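Local coordinates for protein unsaturated glucuronyl hydrolase (Streptococcus agalactiae, PDB 2ZZR) that hydrolyses unsaturated hyaluronan, chondroitin and heparin disaccharides, releasing the unsaturated uronic acid from both (1->3) and (1->4) glycosidic bonds, at residues 4-9 against 212-217; 48-53 against 72-77; 181-186 against 193-198. All blocks are in the same frame, centred on the assembly; numbering follows the deposited sequence.

Interaction 1 of 3, residues 4-9 against 212-217. With SO4 (sulfate ion), chain B.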
loop_
_atom_site.group_PDB
_atom_site.type_symbol
_atom_site.label_atom_id
_atom_site.label_comp_id
_atom_site.label_asym_id
_atom_site.label_seq_id
_atom_site.Cartn_x
_atom_site.Cartn_y
_atom_site.Cartn_z
ATOM N N LYS A 4 -2.481 -22.794 -3.035
ATOM C CA LYS A 4 -3.697 -23.516 -2.670
ATOM C C LYS A 4 -4.923 -22.887 -3.327
ATOM O O LYS A 4 -4.946 -21.677 -3.569
ATOM C CB LYS A 4 -3.878 -23.499 -1.150
ATOM C CG LYS A 4 -4.195 -22.097 -0.629
ATOM C CD LYS A 4 -4.319 -22.045 0.863
ATOM C CE LYS A 4 -4.583 -20.615 1.287
ATOM N NZ LYS A 4 -4.730 -20.532 2.759
ATOM N N PRO A 5 -5.952 -23.700 -3.623
ATOM C CA PRO A 5 -7.193 -23.132 -4.140
ATOM C C PRO A 5 -7.820 -22.116 -3.178
ATOM O O PRO A 5 -7.759 -22.294 -1.954
ATOM C CB PRO A 5 -8.106 -24.356 -4.289
ATOM C CG PRO A 5 -7.172 -25.515 -4.408
ATOM C CD PRO A 5 -6.008 -25.173 -3.538
ATOM N N VAL A 6 -8.389 -21.055 -3.742
ATOM C CA VAL A 6 -9.187 -20.088 -2.986
ATOM C C VAL A 6 -10.545 -19.939 -3.658
ATOM O O VAL A 6 -10.665 -20.101 -4.877
ATOM C CB VAL A 6 -8.498 -18.687 -2.853
ATOM C CG1 VAL A 6 -7.182 -18.801 -2.113
ATOM C CG2 VAL A 6 -8.315 -18.014 -4.225
ATOM N N LYS A 7 -11.572 -19.640 -2.868
ATOM C CA LYS A 7 -12.886 -19.402 -3.430
ATOM C C LYS A 7 -12.863 -18.079 -4.173
ATOM O O LYS A 7 -12.445 -17.053 -3.627
ATOM C CB LYS A 7 -13.979 -19.402 -2.355
ATOM C CG LYS A 7 -15.386 -19.128 -2.906
ATOM C CD LYS A 7 -16.495 -19.524 -1.926
ATOM C CE LYS A 7 -16.335 -18.808 -0.591
ATOM N NZ LYS A 7 -17.329 -19.254 0.417
ATOM N N VAL A 8 -13.282 -18.122 -5.431
ATOM C CA VAL A 8 -13.424 -16.914 -6.225
ATOM C C VAL A 8 -14.907 -16.583 -6.321
ATOM O O VAL A 8 -15.647 -17.190 -7.101
ATOM C CB VAL A 8 -12.780 -17.069 -7.629
ATOM C CG1 VAL A 8 -12.916 -15.784 -8.439
ATOM C CG2 VAL A 8 -11.314 -17.454 -7.500
ATOM N N GLU A 9 -15.340 -15.628 -5.500
ATOM C CA GLU A 9 -16.711 -15.134 -5.538
ATOM C C GLU A 9 -16.969 -14.436 -6.859
ATOM O O GLU A 9 -16.111 -13.711 -7.358
ATOM C CB GLU A 9 -16.960 -14.140 -4.397
ATOM C CG GLU A 9 -16.795 -14.740 -3.004
ATOM C CD GLU A 9 -17.042 -13.754 -1.865
ATOM O OE1 GLU A 9 -17.243 -12.545 -2.114
ATOM O OE2 GLU A 9 -17.041 -14.214 -0.700
ATOM N N ASP A 212 -8.610 -19.529 2.584
ATOM C CA ASP A 212 -9.316 -20.303 1.559
ATOM C C ASP A 212 -10.536 -19.599 0.964
ATOM O O ASP A 212 -10.927 -19.897 -0.162
ATOM C CB ASP A 212 -9.726 -21.683 2.099
ATOM C CG ASP A 212 -8.544 -22.610 2.312
ATOM O OD1 ASP A 212 -7.376 -22.185 2.175
ATOM O OD2 ASP A 212 -8.783 -23.794 2.632
ATOM N N ASP A 213 -11.137 -18.676 1.719
ATOM C CA ASP A 213 -12.305 -17.931 1.252
ATOM C C ASP A 213 -11.924 -16.613 0.575
ATOM O O ASP A 213 -12.790 -15.796 0.271
ATOM C CB ASP A 213 -13.291 -17.677 2.404
ATOM C CG ASP A 213 -12.713 -16.792 3.510
ATOM O OD1 ASP A 213 -13.476 -16.467 4.447
ATOM O OD2 ASP A 213 -11.513 -16.431 3.469
ATOM N N SER A 214 -10.624 -16.439 0.339
ATOM C CA SER A 214 -10.041 -15.229 -0.262
ATOM C C SER A 214 -9.938 -14.023 0.680
ATOM O O SER A 214 -9.468 -12.959 0.277
ATOM C CB SER A 214 -10.736 -14.850 -1.580
ATOM O OG SER A 214 -10.294 -15.697 -2.634
ATOM N N SER A 215 -10.367 -14.183 1.933
ATOM C CA SER A 215 -10.132 -13.141 2.931
ATOM C C SER A 215 -8.673 -13.190 3.397
ATOM O O SER A 215 -7.925 -14.107 3.047
ATOM C CB SER A 215 -11.098 -13.281 4.113
ATOM O OG SER A 215 -10.753 -14.394 4.911
ATOM N N ALA A 216 -8.263 -12.201 4.184
ATOM C CA ALA A 216 -6.871 -12.096 4.600
ATOM C C ALA A 216 -6.724 -12.118 6.110
ATOM O O ALA A 216 -7.473 -11.440 6.817
ATOM C CB ALA A 216 -6.256 -10.815 4.039
ATOM N N PHE A 217 -5.765 -12.907 6.589
ATOM C CA PHE A 217 -5.209 -12.731 7.930
ATOM C C PHE A 217 -4.324 -11.486 7.911
ATOM O O PHE A 217 -3.853 -11.059 6.856
ATOM C CB PHE A 217 -4.331 -13.917 8.330
ATOM C CG PHE A 217 -5.087 -15.160 8.699
ATOM C CD1 PHE A 217 -4.878 -16.342 7.997
ATOM C CD2 PHE A 217 -5.987 -15.164 9.768
ATOM C CE1 PHE A 217 -5.559 -17.512 8.343
ATOM C CE2 PHE A 217 -6.677 -16.323 10.112
ATOM C CZ PHE A 217 -6.455 -17.498 9.404
HETATM S S SO4 B . -7.969 -20.959 6.399
HETATM O O1 SO4 B . -7.462 -22.314 6.593
HETATM O O2 SO4 B . -8.443 -20.816 5.029
HETATM O O3 SO4 B . -9.064 -20.699 7.333
HETATM O O4 SO4 B . -6.891 -20.004 6.636
HETATM O O HOH W 1 -15.565 -15.982 0.610
#
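The hydroxyl of Ser214 donates to the backbone O of Lys7, with 2.7 Å between Ser214 OG and Lys7 O and the donor tilted 31° from the carbonyl plane. Val6 CG2 packs against this OG at 3.4 Å. Lys7 is held through its amide as well: Lys7 N gives a nearly straight bond, 164° at the hydrogen, to Asp212 O at 2.8 Å. That carbonyl oxygen also takes a CA-H...O contact from Val6 CA at 3.3 Å. Further back, the Lys4 chain, extended beyond CG, crosses the Asp212 side chain at about a right angle. It ends in a salt bridge of 3.2 Å between Lys4 NZ and Asp212 OD1, weak as a hydrogen bond, and NZ is also bonded to Val210 O. The backbone N of Asp212 binds sulfate O2 at 2.8 Å; the ion, probably from the crystallisation liquor, is shared with Arg211. A water donates to both Glu9 OE2 and Asp213 O, while Asp213 OD2 accepts from both Ser215 N, in an Asx turn, and Ser215 OG. The contact thus pins the chain ahead of helix 15-18 to the loop joining helix 192-209 to strand 219-222, at the surface, with Val6 resting on Leu270 of helix 265-280 and Glu9 bound to Asn280 and Arg281.

Interaction 2 of 3, residues 48-53 against 72-77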
loop_
_atom_site.group_PDB
_atom_site.type_symbol
_atom_site.label_atom_id
_atom_site.label_comp_id
_atom_site.label_asym_id
_atom_site.label_seq_id
_atom_site.Cartn_x
_atom_site.Cartn_y
_atom_site.Cartn_z
ATOM N N GLU A 48 11.405 20.435 6.908
ATOM C CA GLU A 48 12.233 19.261 6.624
ATOM C C GLU A 48 11.806 18.039 7.444
ATOM O O GLU A 48 12.412 16.969 7.350
ATOM C CB GLU A 48 13.722 19.579 6.811
ATOM C CG GLU A 48 14.300 20.402 5.644
ATOM C CD GLU A 48 15.812 20.573 5.683
ATOM O OE1 GLU A 48 16.527 19.669 6.169
ATOM O OE2 GLU A 48 16.294 21.622 5.202
ATOM N N GLU A 49 10.751 18.204 8.237
ATOM C CA GLU A 49 10.228 17.112 9.049
ATOM C C GLU A 49 9.036 16.442 8.359
ATOM O O GLU A 49 8.816 16.659 7.164
ATOM C CB GLU A 49 9.908 17.597 10.465
ATOM C CG GLU A 49 11.171 17.939 11.252
ATOM C CD GLU A 49 10.939 18.057 12.744
ATOM O OE1 GLU A 49 10.132 18.920 13.156
ATOM O OE2 GLU A 49 11.579 17.289 13.505
ATOM N N TYR A 50 8.286 15.622 9.098
ATOM C CA TYR A 50 7.327 14.693 8.486
ATOM C C TYR A 50 5.974 14.683 9.186
ATOM O O TYR A 50 5.896 14.957 10.387
ATOM C CB TYR A 50 7.912 13.266 8.477
ATOM C CG TYR A 50 9.208 13.150 7.719
ATOM C CD1 TYR A 50 10.424 13.490 8.320
ATOM C CD2 TYR A 50 9.226 12.712 6.391
ATOM C CE1 TYR A 50 11.620 13.405 7.621
ATOM C CE2 TYR A 50 10.424 12.616 5.685
ATOM C CZ TYR A 50 11.613 12.968 6.307
ATOM O OH TYR A 50 12.800 12.881 5.618
ATOM N N PRO A 51 4.898 14.363 8.439
ATOM C CA PRO A 51 3.610 14.144 9.087
ATOM C C PRO A 51 3.683 12.915 9.974
ATOM O O PRO A 51 4.433 11.979 9.671
ATOM C CB PRO A 51 2.656 13.871 7.916
ATOM C CG PRO A 51 3.529 13.472 6.777
ATOM C CD PRO A 51 4.823 14.196 6.975
ATOM N N THR A 52 2.923 12.932 11.067
ATOM C CA THR A 52 2.683 11.724 11.850
ATOM C C THR A 52 1.893 10.738 10.975
ATOM O O THR A 52 1.295 11.151 9.975
ATOM C CB THR A 52 1.884 12.030 13.140
ATOM O OG1 THR A 52 0.754 12.862 12.829
ATOM C CG2 THR A 52 2.772 12.731 14.157
ATOM N N PRO A 53 1.914 9.432 11.324
ATOM C CA PRO A 53 1.157 8.431 10.559
ATOM C C PRO A 53 -0.275 8.854 10.247
ATOM O O PRO A 53 -0.711 8.728 9.097
ATOM C CB PRO A 53 1.185 7.203 11.479
ATOM C CG PRO A 53 2.505 7.322 12.164
ATOM C CD PRO A 53 2.686 8.806 12.418
ATOM N N PHE A 72 5.905 7.892 2.764
ATOM C CA PHE A 72 4.649 8.263 2.107
ATOM C C PHE A 72 4.543 9.769 1.887
ATOM O O PHE A 72 3.987 10.212 0.882
ATOM C CB PHE A 72 3.429 7.746 2.879
ATOM C CG PHE A 72 3.328 6.248 2.917
ATOM C CD1 PHE A 72 3.160 5.514 1.738
ATOM C CD2 PHE A 72 3.399 5.564 4.130
ATOM C CE1 PHE A 72 3.065 4.121 1.767
ATOM C CE2 PHE A 72 3.310 4.171 4.168
ATOM C CZ PHE A 72 3.142 3.451 2.986
ATOM N N TRP A 73 5.090 10.548 2.819
ATOM C CA TRP A 73 5.168 12.003 2.653
ATOM C C TRP A 73 6.017 12.358 1.424
ATOM O O TRP A 73 5.549 13.064 0.524
ATOM C CB TRP A 73 5.726 12.666 3.923
ATOM C CG TRP A 73 6.155 14.104 3.729
ATOM C CD1 TRP A 73 7.423 14.601 3.839
ATOM C CD2 TRP A 73 5.315 15.218 3.378
ATOM N NE1 TRP A 73 7.426 15.956 3.588
ATOM C CE2 TRP A 73 6.149 16.359 3.301
ATOM C CE3 TRP A 73 3.941 15.363 3.131
ATOM C CZ2 TRP A 73 5.654 17.632 2.980
ATOM C CZ3 TRP A 73 3.444 16.633 2.808
ATOM C CH2 TRP A 73 4.305 17.749 2.739
ATOM N N THR A 74 7.244 11.846 1.386
ATOM C CA THR A 74 8.156 12.062 0.259
ATOM C C THR A 74 7.524 11.578 -1.051
ATOM O O THR A 74 7.646 12.241 -2.084
ATOM C CB THR A 74 9.514 11.376 0.481
ATOM O OG1 THR A 74 9.982 11.641 1.814
ATOM C CG2 THR A 74 10.554 11.880 -0.532
ATOM N N GLY A 75 6.829 10.437 -0.996
ATOM C CA GLY A 75 6.097 9.928 -2.165
ATOM C C GLY A 75 5.055 10.891 -2.715
ATOM O O GLY A 75 4.920 11.026 -3.938
ATOM N N CYS A 76 4.312 11.553 -1.824
ATOM C CA CYS A 76 3.343 12.583 -2.237
ATOM C C CYS A 76 4.065 13.703 -2.987
ATOM O O CYS A 76 3.595 14.169 -4.034
ATOM C CB CYS A 76 2.588 13.175 -1.038
ATOM S SG CYS A 76 1.354 12.082 -0.266
ATOM N N LEU A 77 5.207 14.125 -2.451
ATOM C CA LEU A 77 6.012 15.175 -3.086
ATOM C C LEU A 77 6.501 14.778 -4.482
ATOM O O LEU A 77 6.416 15.584 -5.419
ATOM C CB LEU A 77 7.198 15.571 -2.201
ATOM C CG LEU A 77 6.856 16.050 -0.786
ATOM C CD1 LEU A 77 8.129 16.426 -0.034
ATOM C CD2 LEU A 77 5.844 17.187 -0.785
HETATM O O HOH W 2 9.729 17.317 4.676
#
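The indole of Trp73 lies between Pro51 and Leu77: Pro51 CD stands 3.4 Å above one face, offset toward the rim, and Leu77 CD1 sits over the opposite face, from one turn further along Trp73's own helix. Pro51 CD is 3.5 Å from both Trp73 CG and Trp73 CB, and Pro51 CG adds contacts to Trp73 CB, the proline ring and the indole side chain crossing at about a right angle. The second flat group, the ring of Tyr50, meets the indole obliquely. Its plane is turned 83° from that of the five-membered ring and the centroids are 5.7 Å apart, with Tyr50 CD2 and Trp73 CD1 touching at 3.7 Å. At the edge of the tyrosine, Thr74 OG1 lies 4.0 Å from Tyr50 CE2; this hydroxyl has its hydrogen bond with Asn96 of helix 87-105.

With CG anti to the backbone N (chi1 166°), the indole starts out beside the carbonyl carbon of Trp73; CB itself already points at the strand. The axis of segment 72-77 passes 8.8 Å from that of strand 50-52. Behind the contact, helix 25-46 supplies Phe46, which meets the indole edge-to-face and also touches Pro51.

No hydrogen bond runs directly between 48-53 and 72-77. A water bridges them, accepting from Trp73 NE1 at 2.9 Å and lying 2.7 Å from Glu49 O. The chemistry therefore divides in two. Pro51 on one indole face joins strand 50-56 to helix 70-84, while Leu77 of the same helix backs the other. The water satisfies the indole N-H beside the backbone carbonyl of Glu49, in the segment leading into the strand; together with the two packed faces, this bond would restrict rotation of the ring.

Interaction 3 of 3, residues 181-186 against 193-198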
loop_
_atom_site.group_PDB
_atom_site.type_symbol
_atom_site.label_atom_id
_atom_site.label_comp_id
_atom_site.label_asym_id
_atom_site.label_seq_id
_atom_site.Cartn_x
_atom_site.Cartn_y
_atom_site.Cartn_z
ATOM N N LEU A 181 10.905 -3.722 -3.001
ATOM C CA LEU A 181 12.263 -3.230 -2.767
ATOM C C LEU A 181 13.302 -4.286 -3.128
ATOM O O LEU A 181 14.347 -3.973 -3.710
ATOM C CB LEU A 181 12.407 -2.815 -1.291
ATOM C CG LEU A 181 13.785 -2.454 -0.726
ATOM C CD1 LEU A 181 14.368 -1.258 -1.478
ATOM C CD2 LEU A 181 13.664 -2.160 0.758
ATOM N N LEU A 182 13.006 -5.541 -2.792
ATOM C CA LEU A 182 13.920 -6.647 -3.079
ATOM C C LEU A 182 13.981 -6.992 -4.565
ATOM O O LEU A 182 15.059 -7.291 -5.083
ATOM C CB LEU A 182 13.573 -7.879 -2.244
ATOM C CG LEU A 182 13.582 -7.639 -0.734
ATOM C CD1 LEU A 182 13.248 -8.929 -0.010
ATOM C CD2 LEU A 182 14.931 -7.081 -0.259
ATOM N N PHE A 183 12.839 -6.939 -5.254
ATOM C CA PHE A 183 12.827 -7.128 -6.708
ATOM C C PHE A 183 13.641 -6.033 -7.404
ATOM O O PHE A 183 14.328 -6.310 -8.389
ATOM C CB PHE A 183 11.405 -7.164 -7.271
ATOM C CG PHE A 183 10.657 -8.456 -6.990
ATOM C CD1 PHE A 183 9.422 -8.428 -6.350
ATOM C CD2 PHE A 183 11.176 -9.690 -7.391
ATOM C CE1 PHE A 183 8.712 -9.609 -6.101
ATOM C CE2 PHE A 183 10.477 -10.878 -7.146
ATOM C CZ PHE A 183 9.241 -10.835 -6.498
ATOM N N PHE A 184 13.561 -4.804 -6.892
ATOM C CA PHE A 184 14.360 -3.693 -7.422
ATOM C C PHE A 184 15.855 -3.956 -7.220
ATOM O O PHE A 184 16.654 -3.810 -8.154
ATOM C CB PHE A 184 13.959 -2.358 -6.779
ATOM C CG PHE A 184 14.835 -1.201 -7.193
ATOM C CD1 PHE A 184 14.585 -0.518 -8.379
ATOM C CD2 PHE A 184 15.918 -0.811 -6.409
ATOM C CE1 PHE A 184 15.400 0.547 -8.779
ATOM C CE2 PHE A 184 16.739 0.253 -6.799
ATOM C CZ PHE A 184 16.472 0.937 -7.979
ATOM N N ALA A 185 16.230 -4.347 -6.003
ATOM C CA ALA A 185 17.632 -4.652 -5.700
ATOM C C ALA A 185 18.166 -5.764 -6.597
ATOM O O ALA A 185 19.311 -5.697 -7.053
ATOM C CB ALA A 185 17.806 -5.007 -4.231
ATOM N N TYR A 186 17.335 -6.767 -6.872
ATOM C CA TYR A 186 17.709 -7.828 -7.804
ATOM C C TYR A 186 18.010 -7.263 -9.194
ATOM O O TYR A 186 19.029 -7.604 -9.803
ATOM C CB TYR A 186 16.620 -8.900 -7.904
ATOM C CG TYR A 186 16.810 -9.796 -9.106
ATOM C CD1 TYR A 186 17.870 -10.706 -9.163
ATOM C CD2 TYR A 186 15.951 -9.711 -10.200
ATOM C CE1 TYR A 186 18.058 -11.518 -10.277
ATOM C CE2 TYR A 186 16.132 -10.514 -11.317
ATOM C CZ TYR A 186 17.183 -11.414 -11.348
ATOM O OH TYR A 186 17.350 -12.212 -12.454
ATOM N N LYS A 193 19.874 -13.578 -4.734
ATOM C CA LYS A 193 19.403 -13.751 -3.350
ATOM C C LYS A 193 18.226 -12.831 -3.036
ATOM O O LYS A 193 17.288 -13.235 -2.356
ATOM C CB LYS A 193 20.538 -13.542 -2.343
ATOM C CG LYS A 193 21.593 -14.646 -2.368
ATOM C CD LYS A 193 22.779 -14.285 -1.490
ATOM C CE LYS A 193 23.906 -15.305 -1.638
ATOM N NZ LYS A 193 25.157 -14.821 -0.980
ATOM N N TYR A 194 18.280 -11.605 -3.552
ATOM C CA TYR A 194 17.189 -10.644 -3.385
ATOM C C TYR A 194 15.883 -11.205 -3.939
ATOM O O TYR A 194 14.833 -11.127 -3.290
ATOM C CB TYR A 194 17.498 -9.332 -4.105
ATOM C CG TYR A 194 18.626 -8.502 -3.534
ATOM C CD1 TYR A 194 19.724 -8.169 -4.325
ATOM C CD2 TYR A 194 18.582 -8.017 -2.224
ATOM C CE1 TYR A 194 20.767 -7.388 -3.822
ATOM C CE2 TYR A 194 19.624 -7.232 -1.709
ATOM C CZ TYR A 194 20.708 -6.923 -2.522
ATOM O OH TYR A 194 21.742 -6.144 -2.045
ATOM N N ARG A 195 15.955 -11.752 -5.153
ATOM C CA ARG A 195 14.783 -12.289 -5.834
ATOM C C ARG A 195 14.262 -13.540 -5.127
ATOM O O ARG A 195 13.057 -13.696 -4.951
ATOM C CB ARG A 195 15.092 -12.591 -7.308
ATOM C CG ARG A 195 13.859 -13.033 -8.092
ATOM C CD ARG A 195 14.109 -13.252 -9.581
ATOM N NE ARG A 195 12.822 -13.304 -10.279
ATOM C CZ ARG A 195 12.050 -14.386 -10.363
ATOM N NH1 ARG A 195 12.437 -15.535 -9.815
ATOM N NH2 ARG A 195 10.887 -14.322 -11.004
ATOM N N GLN A 196 15.178 -14.420 -4.721
ATOM C CA GLN A 196 14.814 -15.648 -4.012
ATOM C C GLN A 196 14.021 -15.367 -2.740
ATOM O O GLN A 196 13.003 -16.003 -2.496
ATOM C CB GLN A 196 16.056 -16.490 -3.702
ATOM C CG GLN A 196 16.660 -17.131 -4.942
ATOM C CD GLN A 196 18.064 -17.687 -4.734
ATOM O OE1 GLN A 196 18.775 -17.319 -3.788
ATOM N NE2 GLN A 196 18.477 -18.569 -5.638
ATOM N N VAL A 197 14.486 -14.407 -1.945
ATOM C CA VAL A 197 13.783 -14.005 -0.723
ATOM C C VAL A 197 12.396 -13.437 -1.044
ATOM O O VAL A 197 11.404 -13.809 -0.404
ATOM C CB VAL A 197 14.620 -13.004 0.102
ATOM C CG1 VAL A 197 13.775 -12.320 1.175
ATOM C CG2 VAL A 197 15.803 -13.709 0.735
ATOM N N ALA A 198 12.325 -12.553 -2.041
ATOM C CA ALA A 198 11.045 -11.965 -2.450
ATOM C C ALA A 198 10.045 -13.035 -2.893
ATOM O O ALA A 198 8.881 -13.043 -2.469
ATOM C CB ALA A 198 11.262 -10.925 -3.551
#
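Helices 181-186 and 193-198 run nearly antiparallel, at 155° between their directions, and their axes approach to 7.7 Å, a close helical pair in which the nearest CA pairs are Leu182 with Tyr194 and Phe183 with Arg195. Two alanines help to make this approach possible, and each methyl ends on an aromatic face. Ala185 CB sits almost exactly over the centre of the Tyr194 ring, 3.5 Å from its centroid and 5° off the normal, a CH-pi contact. Ala198 CB makes the converse one, 3.7 Å from the centroid of the Phe183 ring and displaced toward its rim. The bond from CA to CB of Phe183 leads away from the partner helix, yet the ring returns far enough to receive this methyl, and Arg195 CG lies near the plane at its edge.

On the partly exposed side, Tyr186 and Arg195 lie side by side. Extended from CG to NE, the arginine runs over one face of the tyrosine in a CH-pi contact, with Arg195 CD 4.0 Å from the ring centroid and Arg195 CB 3.7 Å from Tyr186 CG. The guanidinium plane is turned 64° from the ring, so it does not stack flat on it. Deeper in, Leu182 CD1 meets Val197 CG1 at 3.6 Å, and Tyr194 CB packs 3.3 Å from Leu182 O.

No hydrogen bond crosses between the two helices. Methyl and methylene groups over ring faces, with the aliphatic contacts of Leu182 to Val197 and Ala198, make the joint. In this hairpin of consecutive helices, the close spacing is consistent with small and apolar residues at the interface, and hydrogen bonds from Tyr194 OH to Asp144 and from Arg195 NH2 to Lys261 O link the pair to helices 133-147 and 245-262.

Interactions 2 and 3 follow one another along the chain, and both are nested in the long loop that interaction 1 closes. None of the three touches another: nearest atoms are about 17 Å apart for interactions 1 and 2, about 15 Å for 1 and 3, and about 12 Å for 2 and 3. Interactions 1 and 2 lie on opposite sides of the chain's centre, with 35 Å between their own centres. Interaction 1 comes nearest to the probable substrate site, the side chain of Asp213 lying about 9 Å from that of Thr234. Within the alpha/alpha barrel of family 88, interaction 2 packs a strand on a helix and interaction 3 pairs two helices, both away from the likely catalytic Asp114 and Asp174.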